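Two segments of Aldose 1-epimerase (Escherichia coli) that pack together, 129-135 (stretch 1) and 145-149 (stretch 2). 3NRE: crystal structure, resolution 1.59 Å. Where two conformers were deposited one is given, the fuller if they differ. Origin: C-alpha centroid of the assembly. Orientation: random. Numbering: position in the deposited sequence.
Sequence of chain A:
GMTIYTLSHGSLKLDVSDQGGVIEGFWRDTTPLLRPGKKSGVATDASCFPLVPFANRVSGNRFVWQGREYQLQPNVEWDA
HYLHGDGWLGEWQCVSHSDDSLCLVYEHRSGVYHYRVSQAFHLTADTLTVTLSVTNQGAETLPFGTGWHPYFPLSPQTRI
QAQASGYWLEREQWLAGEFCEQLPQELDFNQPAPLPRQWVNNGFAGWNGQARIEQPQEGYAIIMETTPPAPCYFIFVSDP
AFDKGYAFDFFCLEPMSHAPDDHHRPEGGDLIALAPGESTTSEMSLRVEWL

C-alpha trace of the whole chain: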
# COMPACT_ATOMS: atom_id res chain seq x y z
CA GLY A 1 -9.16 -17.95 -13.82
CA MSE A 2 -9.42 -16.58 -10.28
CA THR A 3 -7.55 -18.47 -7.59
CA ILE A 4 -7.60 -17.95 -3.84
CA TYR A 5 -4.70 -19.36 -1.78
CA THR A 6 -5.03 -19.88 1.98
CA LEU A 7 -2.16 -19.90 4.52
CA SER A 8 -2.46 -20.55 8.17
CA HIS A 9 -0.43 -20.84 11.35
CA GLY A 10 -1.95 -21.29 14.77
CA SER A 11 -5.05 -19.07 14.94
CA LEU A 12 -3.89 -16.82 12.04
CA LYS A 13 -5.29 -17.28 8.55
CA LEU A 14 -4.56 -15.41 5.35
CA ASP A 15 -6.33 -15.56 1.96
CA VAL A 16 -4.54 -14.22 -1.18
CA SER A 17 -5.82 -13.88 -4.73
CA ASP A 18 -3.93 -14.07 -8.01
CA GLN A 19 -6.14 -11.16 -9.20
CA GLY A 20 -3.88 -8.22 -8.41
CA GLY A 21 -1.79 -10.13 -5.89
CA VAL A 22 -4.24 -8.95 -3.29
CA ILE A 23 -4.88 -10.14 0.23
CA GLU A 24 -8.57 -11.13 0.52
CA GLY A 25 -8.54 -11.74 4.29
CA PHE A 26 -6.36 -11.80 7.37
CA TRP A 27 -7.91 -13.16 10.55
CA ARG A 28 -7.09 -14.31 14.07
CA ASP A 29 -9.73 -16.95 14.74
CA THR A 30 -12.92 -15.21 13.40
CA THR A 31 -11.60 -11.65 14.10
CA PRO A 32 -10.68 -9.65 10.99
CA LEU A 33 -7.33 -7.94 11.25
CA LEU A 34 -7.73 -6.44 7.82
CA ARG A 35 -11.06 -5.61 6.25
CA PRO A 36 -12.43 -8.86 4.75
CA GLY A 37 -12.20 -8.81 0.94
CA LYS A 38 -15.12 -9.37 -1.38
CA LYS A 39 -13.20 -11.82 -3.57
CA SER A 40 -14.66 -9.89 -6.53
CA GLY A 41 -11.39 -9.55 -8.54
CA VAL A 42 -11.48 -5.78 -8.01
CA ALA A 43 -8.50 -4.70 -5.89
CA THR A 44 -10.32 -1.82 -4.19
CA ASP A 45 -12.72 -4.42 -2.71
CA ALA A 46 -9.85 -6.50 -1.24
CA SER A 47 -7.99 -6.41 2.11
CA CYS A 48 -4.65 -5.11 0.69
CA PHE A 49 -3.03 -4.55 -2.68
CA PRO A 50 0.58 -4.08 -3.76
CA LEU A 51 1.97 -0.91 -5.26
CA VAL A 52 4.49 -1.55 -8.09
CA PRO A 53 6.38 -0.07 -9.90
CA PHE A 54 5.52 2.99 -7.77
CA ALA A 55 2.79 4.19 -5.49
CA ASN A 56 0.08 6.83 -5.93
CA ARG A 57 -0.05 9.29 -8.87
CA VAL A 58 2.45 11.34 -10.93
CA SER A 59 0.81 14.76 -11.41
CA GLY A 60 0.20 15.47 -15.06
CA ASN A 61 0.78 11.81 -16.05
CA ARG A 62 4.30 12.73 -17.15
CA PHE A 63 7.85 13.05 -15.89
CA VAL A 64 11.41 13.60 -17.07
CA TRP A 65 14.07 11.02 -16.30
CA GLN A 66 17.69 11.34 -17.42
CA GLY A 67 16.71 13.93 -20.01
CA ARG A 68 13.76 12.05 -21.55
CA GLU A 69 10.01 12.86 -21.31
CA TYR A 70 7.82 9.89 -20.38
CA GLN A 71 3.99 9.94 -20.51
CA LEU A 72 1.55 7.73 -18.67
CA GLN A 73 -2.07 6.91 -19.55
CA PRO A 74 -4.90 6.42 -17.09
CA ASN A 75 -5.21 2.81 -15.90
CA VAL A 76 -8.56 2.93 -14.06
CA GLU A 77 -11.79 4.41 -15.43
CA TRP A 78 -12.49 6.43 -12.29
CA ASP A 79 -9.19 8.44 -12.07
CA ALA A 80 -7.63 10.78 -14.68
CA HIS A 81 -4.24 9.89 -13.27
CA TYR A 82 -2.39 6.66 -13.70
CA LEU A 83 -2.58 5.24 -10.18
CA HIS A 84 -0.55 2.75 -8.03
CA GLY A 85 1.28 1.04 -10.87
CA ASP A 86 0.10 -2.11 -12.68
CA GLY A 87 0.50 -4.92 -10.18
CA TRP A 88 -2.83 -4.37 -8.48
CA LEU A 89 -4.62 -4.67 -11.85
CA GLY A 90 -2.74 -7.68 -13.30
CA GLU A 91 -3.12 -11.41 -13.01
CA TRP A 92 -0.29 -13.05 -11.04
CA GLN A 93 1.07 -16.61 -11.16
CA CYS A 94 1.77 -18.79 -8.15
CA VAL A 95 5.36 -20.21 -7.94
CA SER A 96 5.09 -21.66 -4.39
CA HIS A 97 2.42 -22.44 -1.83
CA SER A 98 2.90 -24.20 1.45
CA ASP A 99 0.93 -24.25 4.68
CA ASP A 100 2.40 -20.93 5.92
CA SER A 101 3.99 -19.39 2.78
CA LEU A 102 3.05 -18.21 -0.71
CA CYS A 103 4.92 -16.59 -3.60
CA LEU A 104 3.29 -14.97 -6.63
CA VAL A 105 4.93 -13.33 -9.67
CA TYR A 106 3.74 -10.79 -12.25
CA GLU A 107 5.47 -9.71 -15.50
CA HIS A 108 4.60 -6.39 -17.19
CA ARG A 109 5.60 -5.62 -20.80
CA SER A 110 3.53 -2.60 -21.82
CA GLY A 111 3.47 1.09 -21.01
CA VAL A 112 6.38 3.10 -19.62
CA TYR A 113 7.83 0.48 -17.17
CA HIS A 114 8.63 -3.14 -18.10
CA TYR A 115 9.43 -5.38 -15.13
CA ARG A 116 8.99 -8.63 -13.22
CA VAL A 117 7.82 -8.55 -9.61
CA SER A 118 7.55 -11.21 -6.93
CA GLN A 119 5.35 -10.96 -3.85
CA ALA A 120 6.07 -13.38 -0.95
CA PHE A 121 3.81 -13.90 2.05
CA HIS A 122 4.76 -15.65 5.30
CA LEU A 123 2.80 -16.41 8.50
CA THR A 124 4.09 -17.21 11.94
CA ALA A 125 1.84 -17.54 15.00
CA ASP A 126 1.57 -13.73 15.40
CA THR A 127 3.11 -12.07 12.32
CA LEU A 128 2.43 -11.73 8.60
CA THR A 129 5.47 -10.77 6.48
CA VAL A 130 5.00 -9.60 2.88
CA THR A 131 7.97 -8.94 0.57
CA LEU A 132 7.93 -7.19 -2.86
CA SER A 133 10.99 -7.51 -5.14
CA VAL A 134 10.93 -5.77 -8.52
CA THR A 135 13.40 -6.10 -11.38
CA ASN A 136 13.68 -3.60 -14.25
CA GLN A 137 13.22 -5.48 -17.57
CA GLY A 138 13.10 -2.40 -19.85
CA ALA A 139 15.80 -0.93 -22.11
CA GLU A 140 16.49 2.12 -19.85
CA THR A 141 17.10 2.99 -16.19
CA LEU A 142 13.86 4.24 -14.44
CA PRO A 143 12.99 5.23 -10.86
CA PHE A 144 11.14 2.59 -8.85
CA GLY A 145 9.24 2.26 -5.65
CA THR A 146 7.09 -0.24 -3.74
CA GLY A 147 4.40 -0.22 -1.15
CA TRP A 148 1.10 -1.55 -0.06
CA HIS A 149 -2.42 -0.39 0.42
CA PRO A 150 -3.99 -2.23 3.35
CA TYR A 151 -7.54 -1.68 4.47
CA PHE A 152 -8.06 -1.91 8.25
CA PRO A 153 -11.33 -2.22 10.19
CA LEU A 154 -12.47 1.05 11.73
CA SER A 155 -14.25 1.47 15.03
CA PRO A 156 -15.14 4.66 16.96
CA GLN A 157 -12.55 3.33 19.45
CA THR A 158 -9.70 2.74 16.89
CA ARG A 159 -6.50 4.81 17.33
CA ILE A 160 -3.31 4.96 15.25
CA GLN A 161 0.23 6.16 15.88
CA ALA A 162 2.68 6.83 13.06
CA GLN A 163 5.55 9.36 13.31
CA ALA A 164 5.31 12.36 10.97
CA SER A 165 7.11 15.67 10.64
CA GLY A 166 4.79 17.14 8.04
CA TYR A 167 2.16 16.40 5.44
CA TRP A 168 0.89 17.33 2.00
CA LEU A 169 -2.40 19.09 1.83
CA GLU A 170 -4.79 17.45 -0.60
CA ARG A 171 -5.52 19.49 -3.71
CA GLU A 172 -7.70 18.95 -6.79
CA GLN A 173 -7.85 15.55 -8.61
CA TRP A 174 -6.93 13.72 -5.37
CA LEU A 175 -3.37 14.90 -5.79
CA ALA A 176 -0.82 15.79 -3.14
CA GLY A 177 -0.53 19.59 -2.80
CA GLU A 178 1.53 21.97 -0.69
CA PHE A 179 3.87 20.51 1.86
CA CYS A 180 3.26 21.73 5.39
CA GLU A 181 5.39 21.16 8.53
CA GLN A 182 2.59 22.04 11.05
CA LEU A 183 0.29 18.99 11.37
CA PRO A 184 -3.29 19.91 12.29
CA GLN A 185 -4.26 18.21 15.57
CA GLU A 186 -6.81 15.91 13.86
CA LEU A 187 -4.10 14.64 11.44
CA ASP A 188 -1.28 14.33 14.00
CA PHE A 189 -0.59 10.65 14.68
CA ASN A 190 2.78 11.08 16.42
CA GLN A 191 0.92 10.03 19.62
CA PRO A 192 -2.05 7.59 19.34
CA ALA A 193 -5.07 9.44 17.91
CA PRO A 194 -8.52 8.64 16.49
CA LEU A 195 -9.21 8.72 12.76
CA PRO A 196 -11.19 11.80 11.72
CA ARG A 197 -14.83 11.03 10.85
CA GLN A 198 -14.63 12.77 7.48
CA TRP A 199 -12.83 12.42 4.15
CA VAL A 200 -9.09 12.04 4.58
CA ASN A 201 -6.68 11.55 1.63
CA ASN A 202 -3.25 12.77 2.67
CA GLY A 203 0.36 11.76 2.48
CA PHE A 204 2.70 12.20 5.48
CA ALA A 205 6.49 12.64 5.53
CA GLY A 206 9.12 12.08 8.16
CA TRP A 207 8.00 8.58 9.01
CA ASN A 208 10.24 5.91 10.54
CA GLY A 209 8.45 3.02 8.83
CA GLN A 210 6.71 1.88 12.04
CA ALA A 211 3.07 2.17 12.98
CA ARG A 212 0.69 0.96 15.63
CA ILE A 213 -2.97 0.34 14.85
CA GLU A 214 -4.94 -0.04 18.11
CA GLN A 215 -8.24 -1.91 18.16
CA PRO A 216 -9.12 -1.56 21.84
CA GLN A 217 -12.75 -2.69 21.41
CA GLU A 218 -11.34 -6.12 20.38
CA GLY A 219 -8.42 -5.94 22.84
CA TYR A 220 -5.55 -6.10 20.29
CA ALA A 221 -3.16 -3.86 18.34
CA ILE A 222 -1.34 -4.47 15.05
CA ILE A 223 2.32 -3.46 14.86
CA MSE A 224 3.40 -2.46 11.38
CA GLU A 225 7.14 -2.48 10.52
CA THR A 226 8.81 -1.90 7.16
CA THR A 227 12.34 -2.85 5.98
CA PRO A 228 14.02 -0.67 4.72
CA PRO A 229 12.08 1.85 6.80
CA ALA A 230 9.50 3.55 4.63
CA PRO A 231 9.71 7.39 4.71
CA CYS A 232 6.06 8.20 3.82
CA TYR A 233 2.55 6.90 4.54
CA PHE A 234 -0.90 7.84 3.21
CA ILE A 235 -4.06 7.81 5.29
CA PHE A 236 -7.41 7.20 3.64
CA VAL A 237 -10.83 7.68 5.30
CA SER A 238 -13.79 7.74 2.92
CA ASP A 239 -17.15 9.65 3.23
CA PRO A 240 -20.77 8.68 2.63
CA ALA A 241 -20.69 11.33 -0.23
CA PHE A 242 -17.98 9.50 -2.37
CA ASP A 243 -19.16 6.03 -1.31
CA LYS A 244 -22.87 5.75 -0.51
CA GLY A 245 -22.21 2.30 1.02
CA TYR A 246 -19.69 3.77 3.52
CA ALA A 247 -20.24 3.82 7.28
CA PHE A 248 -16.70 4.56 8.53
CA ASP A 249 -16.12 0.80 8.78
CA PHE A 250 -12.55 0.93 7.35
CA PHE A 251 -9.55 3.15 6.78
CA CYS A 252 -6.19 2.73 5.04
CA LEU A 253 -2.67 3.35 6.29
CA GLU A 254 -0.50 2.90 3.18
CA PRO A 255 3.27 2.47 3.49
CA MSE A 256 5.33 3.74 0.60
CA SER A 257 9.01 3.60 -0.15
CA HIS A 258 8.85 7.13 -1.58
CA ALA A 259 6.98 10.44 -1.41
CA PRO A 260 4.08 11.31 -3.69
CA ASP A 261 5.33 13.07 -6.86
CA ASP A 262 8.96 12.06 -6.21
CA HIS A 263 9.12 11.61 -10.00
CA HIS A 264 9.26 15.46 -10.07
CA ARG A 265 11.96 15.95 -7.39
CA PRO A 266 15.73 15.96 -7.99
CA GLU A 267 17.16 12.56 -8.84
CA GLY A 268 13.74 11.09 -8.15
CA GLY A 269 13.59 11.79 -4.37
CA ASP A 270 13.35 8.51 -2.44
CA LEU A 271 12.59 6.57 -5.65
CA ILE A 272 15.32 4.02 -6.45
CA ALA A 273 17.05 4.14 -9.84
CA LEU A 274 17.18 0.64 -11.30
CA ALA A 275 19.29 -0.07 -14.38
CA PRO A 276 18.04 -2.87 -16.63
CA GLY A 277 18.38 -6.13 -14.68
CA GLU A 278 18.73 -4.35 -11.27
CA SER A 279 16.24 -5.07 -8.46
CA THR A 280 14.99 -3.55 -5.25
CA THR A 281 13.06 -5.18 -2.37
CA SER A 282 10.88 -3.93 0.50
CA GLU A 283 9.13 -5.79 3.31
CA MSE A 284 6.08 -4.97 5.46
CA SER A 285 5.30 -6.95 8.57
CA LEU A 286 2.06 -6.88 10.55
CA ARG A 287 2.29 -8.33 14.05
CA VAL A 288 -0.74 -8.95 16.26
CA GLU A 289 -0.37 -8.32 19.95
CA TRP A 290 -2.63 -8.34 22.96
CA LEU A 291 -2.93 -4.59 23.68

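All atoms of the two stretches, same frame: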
# COMPACT_ATOMS: atom_id res chain seq x y z
N THR A 129 4.41 -11.48 7.18
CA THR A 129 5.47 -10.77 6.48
C THR A 129 5.19 -10.85 4.97
O THR A 129 4.95 -11.92 4.41
CB THR A 129 6.87 -11.36 6.80
OG1 THR A 129 7.08 -11.40 8.22
CG2 THR A 129 7.99 -10.55 6.15
N VAL A 130 5.24 -9.70 4.31
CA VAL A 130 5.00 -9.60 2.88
C VAL A 130 6.20 -8.87 2.28
O VAL A 130 6.63 -7.87 2.83
CB VAL A 130 3.73 -8.79 2.54
CG1 VAL A 130 3.50 -8.85 1.04
CG2 VAL A 130 2.46 -9.32 3.32
N THR A 131 6.76 -9.42 1.21
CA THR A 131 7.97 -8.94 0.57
C THR A 131 7.70 -8.71 -0.94
O THR A 131 7.25 -9.63 -1.65
CB THR A 131 9.08 -10.01 0.82
OG1 THR A 131 9.23 -10.22 2.24
CG2 THR A 131 10.44 -9.65 0.18
N LEU A 132 7.98 -7.50 -1.43
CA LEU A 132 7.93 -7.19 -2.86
C LEU A 132 9.36 -6.97 -3.37
O LEU A 132 10.11 -6.23 -2.74
CB LEU A 132 7.13 -5.91 -3.09
CG LEU A 132 5.60 -5.97 -3.18
CD1 LEU A 132 5.12 -4.54 -3.06
CD2 LEU A 132 5.13 -6.68 -4.49
N SER A 133 9.71 -7.64 -4.47
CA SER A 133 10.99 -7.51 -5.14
C SER A 133 10.72 -7.29 -6.62
O SER A 133 10.06 -8.13 -7.25
CB SER A 133 11.87 -8.76 -4.97
OG SER A 133 11.95 -9.13 -3.60
N VAL A 134 11.25 -6.18 -7.17
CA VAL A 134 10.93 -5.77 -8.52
C VAL A 134 12.21 -5.60 -9.30
O VAL A 134 13.16 -5.04 -8.76
CB VAL A 134 10.07 -4.47 -8.54
CG1 VAL A 134 10.72 -3.31 -7.79
CG2 VAL A 134 9.73 -4.02 -9.97
N THR A 135 12.23 -6.15 -10.51
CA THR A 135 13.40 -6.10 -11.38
C THR A 135 13.05 -5.34 -12.65
O THR A 135 12.08 -5.67 -13.33
CB THR A 135 13.80 -7.53 -11.80
OG1 THR A 135 14.03 -8.34 -10.63
CG2 THR A 135 15.07 -7.53 -12.69
N GLY A 145 9.63 2.35 -7.05
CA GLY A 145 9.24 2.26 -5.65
C GLY A 145 8.26 1.10 -5.44
O GLY A 145 7.76 0.53 -6.38
N THR A 146 8.01 0.82 -4.18
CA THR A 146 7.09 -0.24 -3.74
C THR A 146 6.31 0.21 -2.52
O THR A 146 6.68 1.17 -1.79
CB THR A 146 7.86 -1.54 -3.39
OG1 THR A 146 8.95 -1.20 -2.52
CG2 THR A 146 8.39 -2.18 -4.63
N GLY A 147 5.22 -0.51 -2.29
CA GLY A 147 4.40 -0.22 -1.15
C GLY A 147 3.20 -1.10 -1.15
O GLY A 147 3.11 -1.99 -1.97
N TRP A 148 2.35 -0.84 -0.18
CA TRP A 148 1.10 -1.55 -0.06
C TRP A 148 0.01 -0.63 0.38
O TRP A 148 0.25 0.45 0.95
CB TRP A 148 1.21 -2.69 0.96
CG TRP A 148 2.06 -3.85 0.57
CD1 TRP A 148 1.67 -5.02 -0.07
CD2 TRP A 148 3.47 -3.96 0.79
NE1 TRP A 148 2.80 -5.84 -0.25
CE2 TRP A 148 3.89 -5.21 0.27
CE3 TRP A 148 4.43 -3.10 1.36
CZ2 TRP A 148 5.22 -5.63 0.32
CZ3 TRP A 148 5.75 -3.49 1.39
CH2 TRP A 148 6.13 -4.77 0.89
N HIS A 149 -1.21 -1.12 0.15
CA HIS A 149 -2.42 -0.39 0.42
C HIS A 149 -3.39 -1.23 1.23
O HIS A 149 -4.39 -1.74 0.70
CB HIS A 149 -2.99 0.07 -0.93
CG HIS A 149 -4.09 1.07 -0.84
ND1 HIS A 149 -5.33 0.75 -0.34
CD2 HIS A 149 -4.18 2.34 -1.30
CE1 HIS A 149 -6.14 1.80 -0.46
NE2 HIS A 149 -5.47 2.76 -1.06

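Trp148 and Leu132 carry most of this contact. Trp148 has 86 Å² covered by the other stretch and Leu132 has 85 Å², out of 301 Å² buried when both sides are summed. No hydrogen bond crosses between the stretches. They are held by side-chain packing, and their backbones stay well apart: the nearest register pair, Leu132 CA and Thr146 CA, is 7.1 Å apart. The two strand axes come no closer than 8.9 Å and run at 128° to each other.

Stretch 1 is a regular strand, so its side chains alternate. Val130, Leu132 and Val134 point toward stretch 2 and are buried. Thr131 and Ser133 point away and are partly exposed. Apolar residues therefore face the contact, while hydroxyl residues lie on the other face of the strand. Ser133 OG finds its hydrogen bond elsewhere in the structure.

Trp148 points toward stretch 1, with chi1 at -70° (m) and chi2 at -92°. This places its indole against Val130 and Leu132. Leu132 CD1 sits over one face of the Trp148 six-membered ring, 3.9 Å from its centroid and 28° off the ring normal. This is a CH-pi contact. Leu132 CG lies 3.5 Å from Trp148 CZ2. Val130 packs beside it, with Val130 CG1 3.7 Å from Trp148 CZ2 and 3.3 Å from Trp148 NE1. The NE1 approach is packing only; the polar need of that nitrogen is met by a hydrogen bond elsewhere in the structure. The ring edge reaches the strand backbone, where Thr131 C is 4.2 Å from Trp148 CZ2. A broad, flat side chain suits this place because it can span the gap between the backbones and meet both Val130 and Leu132, alternate residues on the same side of the strand.

The same Leu132 methyl also touches the rest of stretch 2. With chi1 at -84° (m) and chi2 at 166° (t), its CD1 comes to 3.4 Å from Gly147 O and 4.1 Å from Thr146 CB. One methyl thus touches three consecutive residues of stretch 2.

Thr146 is the next largest contributor, with 51 Å² covered. It points toward stretch 1 in the p rotamer. Its methyl meets Val134, with Thr146 CG2 4.1 Å from Val134 CG1. Thr146 OG1 is hydrogen-bonded elsewhere in the structure. Threonine fits here because it offers a methyl to the apolar contact while its hydroxyl is satisfied despite burial.

Gly145 and Gly147 present no side chain to the contact. At both positions a CB would point away from stretch 1.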